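Local coordinates for protein vacuolar aminopeptidase 1 (Saccharomyces cerevisiae, PDB 5JGF) that removes N-terminal amino acids, preferably neutral or hydrophobic ones, from peptides in the yeast vacuole as a dodecameric zinc aminopeptidase of the M18 family, at residues Glu14-Thr25 / Pro259-Phe268. Residues are numbered along the deposited sequence; the frame is centred on the assembly and turned at random.
Sequences EFIDFIYKNPTT and PRLDDRLCSF. With ZN (zinc ion), chain K; ZN (zinc ion), chain L.
Phe-268, on helix 261-278, lays one ring face against Phe-15 CA on helix 7-21 in a CH-pi contact. With CG swung opposite its own backbone N (chi1 -179°), the ring packs against both Phe-15 and Phe-18, which themselves meet, Phe-15 CE1 lying at the edge of the Phe-18 ring in its plane. Phe-15 turns an edge toward the Phe-268 face in an offset edge-to-face pair with planes at 60°; Phe-18 meets the same ring obliquely, its CD2 3.4 Å from Phe-268 CD1. The Phe-15 ring is itself gripped, with Ile-19 CG1 over one face, Leu-265 CD1 over the other and Leu-261 CD2 at its edge. With an alanine in place of Phe-268, a gap would probably open against Phe-15 CD1 and the face of Phe-18, giving the Phe-18 ring more freedom to turn.

Past this aromatic cluster the contact becomes polar. Arg-264, extended from CG to NE, gives NH1 to Pro-23 O (2.8 Å) and a weak NH2 bond to Thr-25 OG1, while its NE holds Val-92 O. Arg-260, bent at chi3 (-69°), sends NH1 to Ile-19 O (3.0 Å), approaching above the carbonyl plane. One water accepts from Arg-260 NE and Arg-264 NH1 and donates to Ile-19 O and Asn-22 O. Two positive charges thus meet carbonyls where helix 7-21 ends, probably favourably, beside Asp-262, which bridges both zinc ions.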
loop_
_atom_site.group_PDB
_atom_site.type_symbol
_atom_site.label_atom_id
_atom_site.label_comp_id
_atom_site.label_asym_id
_atom_site.label_seq_id
_atom_site.Cartn_x
_atom_site.Cartn_y
_atom_site.Cartn_z
ATOM N N GLU D 14 49.203 -27.827 4.692
ATOM C CA GLU D 14 50.114 -26.692 4.586
ATOM C C GLU D 14 49.295 -25.435 4.328
ATOM O O GLU D 14 49.590 -24.372 4.873
ATOM C CB GLU D 14 51.110 -26.891 3.440
ATOM C CG GLU D 14 52.224 -27.888 3.725
ATOM C CD GLU D 14 53.055 -27.511 4.940
ATOM O OE1 GLU D 14 53.373 -26.314 5.105
ATOM O OE2 GLU D 14 53.399 -28.419 5.727
ATOM N N PHE D 15 48.268 -25.560 3.489
ATOM C CA PHE D 15 47.412 -24.421 3.177
ATOM C C PHE D 15 46.686 -23.947 4.435
ATOM O O PHE D 15 46.623 -22.748 4.712
ATOM C CB PHE D 15 46.384 -24.790 2.101
ATOM C CG PHE D 15 45.411 -23.679 1.791
ATOM C CD1 PHE D 15 45.852 -22.495 1.207
ATOM C CD2 PHE D 15 44.062 -23.807 2.112
ATOM C CE1 PHE D 15 44.960 -21.444 0.950
ATOM C CE2 PHE D 15 43.163 -22.766 1.860
ATOM C CZ PHE D 15 43.614 -21.583 1.279
ATOM N N ILE D 16 46.128 -24.887 5.192
ATOM C CA ILE D 16 45.417 -24.541 6.422
ATOM C C ILE D 16 46.346 -23.787 7.376
ATOM O O ILE D 16 45.961 -22.770 7.962
ATOM C CB ILE D 16 44.853 -25.809 7.111
ATOM C CG1 ILE D 16 43.646 -26.325 6.317
ATOM C CG2 ILE D 16 44.479 -25.508 8.563
ATOM C CD1 ILE D 16 43.095 -27.649 6.813
ATOM N N ASP D 17 47.573 -24.278 7.524
ATOM C CA ASP D 17 48.541 -23.622 8.399
ATOM C C ASP D 17 48.877 -22.223 7.881
ATOM O O ASP D 17 49.000 -21.280 8.659
ATOM C CB ASP D 17 49.822 -24.455 8.513
ATOM C CG ASP D 17 49.590 -25.787 9.200
ATOM O OD1 ASP D 17 48.600 -25.900 9.957
ATOM O OD2 ASP D 17 50.404 -26.716 8.997
ATOM N N PHE D 18 49.018 -22.100 6.565
ATOM C CA PHE D 18 49.322 -20.824 5.921
ATOM C C PHE D 18 48.238 -19.797 6.248
ATOM O O PHE D 18 48.531 -18.673 6.655
ATOM C CB PHE D 18 49.430 -21.038 4.402
ATOM C CG PHE D 18 49.171 -19.804 3.576
ATOM C CD1 PHE D 18 50.062 -18.737 3.579
ATOM C CD2 PHE D 18 48.044 -19.732 2.760
ATOM C CE1 PHE D 18 49.837 -17.612 2.775
ATOM C CE2 PHE D 18 47.808 -18.619 1.955
ATOM C CZ PHE D 18 48.706 -17.556 1.960
ATOM N N ILE D 19 46.981 -20.193 6.078
ATOM C CA ILE D 19 45.863 -19.298 6.354
ATOM C C ILE D 19 45.833 -18.889 7.825
ATOM O O ILE D 19 45.634 -17.719 8.150
ATOM C CB ILE D 19 44.518 -19.974 5.985
ATOM C CG1 ILE D 19 44.402 -20.101 4.461
ATOM C CG2 ILE D 19 43.348 -19.189 6.580
ATOM C CD1 ILE D 19 44.287 -18.769 3.725
ATOM N N TYR D 20 46.041 -19.864 8.704
ATOM C CA TYR D 20 46.022 -19.645 10.147
ATOM C C TYR D 20 47.178 -18.784 10.662
ATOM O O TYR D 20 46.991 -17.931 11.529
ATOM C CB TYR D 20 46.033 -21.000 10.862
ATOM C CG TYR D 20 45.908 -20.931 12.369
ATOM C CD1 TYR D 20 44.754 -20.424 12.972
ATOM C CD2 TYR D 20 46.928 -21.404 13.193
ATOM C CE1 TYR D 20 44.617 -20.396 14.356
ATOM C CE2 TYR D 20 46.803 -21.379 14.582
ATOM C CZ TYR D 20 45.646 -20.876 15.156
ATOM O OH TYR D 20 45.514 -20.864 16.526
ATOM N N LYS D 21 48.373 -19.001 10.123
ATOM C CA LYS D 21 49.540 -18.251 10.575
ATOM C C LYS D 21 49.755 -16.896 9.913
ATOM O O LYS D 21 50.599 -16.124 10.356
ATOM C CB LYS D 21 50.799 -19.107 10.404
ATOM C CG LYS D 21 50.826 -20.331 11.305
ATOM C CD LYS D 21 52.019 -21.225 10.997
ATOM C CE LYS D 21 52.069 -22.424 11.936
ATOM N NZ LYS D 21 53.187 -23.348 11.590
ATOM N N ASN D 22 48.989 -16.599 8.867
ATOM C CA ASN D 22 49.131 -15.332 8.150
ATOM C C ASN D 22 47.746 -14.739 7.885
ATOM O O ASN D 22 47.275 -14.701 6.751
ATOM C CB ASN D 22 49.869 -15.593 6.838
ATOM C CG ASN D 22 51.209 -16.264 7.063
ATOM O OD1 ASN D 22 52.188 -15.609 7.415
ATOM N ND2 ASN D 22 51.250 -17.584 6.897
ATOM N N PRO D 23 47.093 -14.241 8.942
ATOM C CA PRO D 23 45.752 -13.648 8.898
ATOM C C PRO D 23 45.515 -12.392 8.069
ATOM O O PRO D 23 44.433 -12.227 7.507
ATOM C CB PRO D 23 45.435 -13.430 10.374
ATOM C CG PRO D 23 46.783 -13.086 10.939
ATOM C CD PRO D 23 47.668 -14.127 10.295
ATOM N N THR D 24 46.503 -11.503 7.998
ATOM C CA THR D 24 46.330 -10.270 7.232
ATOM C C THR D 24 47.111 -10.287 5.922
ATOM O O THR D 24 48.001 -11.116 5.723
ATOM C CB THR D 24 46.782 -9.039 8.038
ATOM O OG1 THR D 24 48.215 -8.995 8.085
ATOM C CG2 THR D 24 46.235 -9.107 9.463
ATOM N N THR D 25 46.771 -9.367 5.028
ATOM C CA THR D 25 47.452 -9.281 3.742
ATOM C C THR D 25 48.957 -9.106 3.966
ATOM O O THR D 25 49.775 -9.698 3.255
ATOM C CB THR D 25 46.904 -8.105 2.914
ATOM O OG1 THR D 25 45.478 -8.231 2.806
ATOM C CG2 THR D 25 47.505 -8.110 1.512
ATOM N N PRO D 259 38.850 -19.849 6.779
ATOM C CA PRO D 259 38.507 -18.460 6.489
ATOM C C PRO D 259 39.407 -17.875 5.410
ATOM O O PRO D 259 40.476 -18.415 5.111
ATOM C CB PRO D 259 38.734 -17.772 7.826
ATOM C CG PRO D 259 39.965 -18.495 8.333
ATOM C CD PRO D 259 39.622 -19.950 8.035
ATOM N N ARG D 260 38.940 -16.783 4.817
ATOM C CA ARG D 260 39.697 -16.039 3.821
ATOM C C ARG D 260 40.197 -16.819 2.597
ATOM O O ARG D 260 41.297 -16.566 2.109
ATOM C CB ARG D 260 40.863 -15.347 4.547
ATOM C CG ARG D 260 40.409 -14.608 5.828
ATOM C CD ARG D 260 41.557 -13.994 6.636
ATOM N NE ARG D 260 42.426 -14.983 7.280
ATOM C CZ ARG D 260 42.204 -15.541 8.469
ATOM N NH1 ARG D 260 43.068 -16.427 8.956
ATOM N NH2 ARG D 260 41.133 -15.215 9.183
ATOM N N LEU D 261 39.385 -17.748 2.094
ATOM C CA LEU D 261 39.758 -18.531 0.912
ATOM C C LEU D 261 39.857 -17.645 -0.339
ATOM O O LEU D 261 40.708 -17.850 -1.193
ATOM C CB LEU D 261 38.747 -19.662 0.674
ATOM C CG LEU D 261 38.635 -20.778 1.716
ATOM C CD1 LEU D 261 37.700 -21.861 1.191
ATOM C CD2 LEU D 261 40.017 -21.372 1.992
ATOM N N ASP D 262 38.971 -16.666 -0.442
ATOM C CA ASP D 262 38.958 -15.736 -1.563
ATOM C C ASP D 262 39.908 -14.581 -1.218
ATOM O O ASP D 262 39.600 -13.804 -0.317
ATOM C CB ASP D 262 37.526 -15.198 -1.719
ATOM C CG ASP D 262 37.376 -14.178 -2.837
ATOM O OD1 ASP D 262 38.342 -13.922 -3.574
ATOM O OD2 ASP D 262 36.258 -13.637 -3.000
ATOM N N ASP D 263 41.068 -14.458 -1.871
ATOM C CA ASP D 263 41.548 -15.334 -2.949
ATOM C C ASP D 263 42.919 -15.940 -2.573
ATOM O O ASP D 263 43.762 -16.193 -3.433
ATOM C CB ASP D 263 41.641 -14.491 -4.244
ATOM C CG ASP D 263 42.051 -15.296 -5.476
ATOM O OD1 ASP D 263 41.685 -16.485 -5.578
ATOM O OD2 ASP D 263 42.731 -14.736 -6.368
ATOM N N ARG D 264 43.144 -16.172 -1.285
ATOM C CA ARG D 264 44.420 -16.728 -0.841
ATOM C C ARG D 264 44.527 -18.193 -1.244
ATOM O O ARG D 264 45.617 -18.776 -1.260
ATOM C CB ARG D 264 44.562 -16.534 0.674
ATOM C CG ARG D 264 44.775 -15.059 1.012
ATOM C CD ARG D 264 44.535 -14.675 2.464
ATOM N NE ARG D 264 44.614 -13.220 2.569
ATOM C CZ ARG D 264 44.487 -12.527 3.696
ATOM N NH1 ARG D 264 44.273 -13.156 4.842
ATOM N NH2 ARG D 264 44.558 -11.199 3.675
ATOM N N LEU D 265 43.390 -18.793 -1.594
ATOM C CA LEU D 265 43.377 -20.188 -2.047
ATOM C C LEU D 265 44.131 -20.265 -3.386
ATOM O O LEU D 265 45.038 -21.085 -3.557
ATOM C CB LEU D 265 41.929 -20.673 -2.217
ATOM C CG LEU D 265 41.667 -22.067 -2.796
ATOM C CD1 LEU D 265 42.460 -23.127 -2.031
ATOM C CD2 LEU D 265 40.169 -22.354 -2.718
ATOM N N CYS D 266 43.748 -19.411 -4.332
ATOM C CA CYS D 266 44.420 -19.382 -5.632
ATOM C C CYS D 266 45.826 -18.800 -5.506
ATOM O O CYS D 266 46.751 -19.245 -6.183
ATOM C CB CYS D 266 43.632 -18.545 -6.644
ATOM S SG CYS D 266 42.186 -19.368 -7.327
ATOM N N SER D 267 45.981 -17.793 -4.653
ATOM C CA SER D 267 47.290 -17.173 -4.466
ATOM C C SER D 267 48.305 -18.199 -3.975
ATOM O O SER D 267 49.411 -18.286 -4.507
ATOM C CB SER D 267 47.200 -16.014 -3.471
ATOM O OG SER D 267 46.474 -14.933 -4.033
ATOM N N PHE D 268 47.919 -18.980 -2.969
ATOM C CA PHE D 268 48.795 -20.012 -2.411
ATOM C C PHE D 268 49.110 -21.077 -3.463
ATOM O O PHE D 268 50.275 -21.431 -3.677
ATOM C CB PHE D 268 48.120 -20.670 -1.205
ATOM C CG PHE D 268 48.950 -21.736 -0.540
ATOM C CD1 PHE D 268 49.904 -21.400 0.419
ATOM C CD2 PHE D 268 48.769 -23.080 -0.862
ATOM C CE1 PHE D 268 50.665 -22.391 1.053
ATOM C CE2 PHE D 268 49.524 -24.077 -0.236
ATOM C CZ PHE D 268 50.472 -23.730 0.724
HETATM ZN ZN ZN K . 38.312 -12.952 -5.309
HETATM ZN ZN ZN L . 35.956 -11.666 -3.279
HETATM O O HOH W 1 44.881 -15.698 5.969
HETATM O O HOH W 2 36.423 -14.258 -6.066
HETATM O O HOH W 3 37.063 -11.355 -5.037
#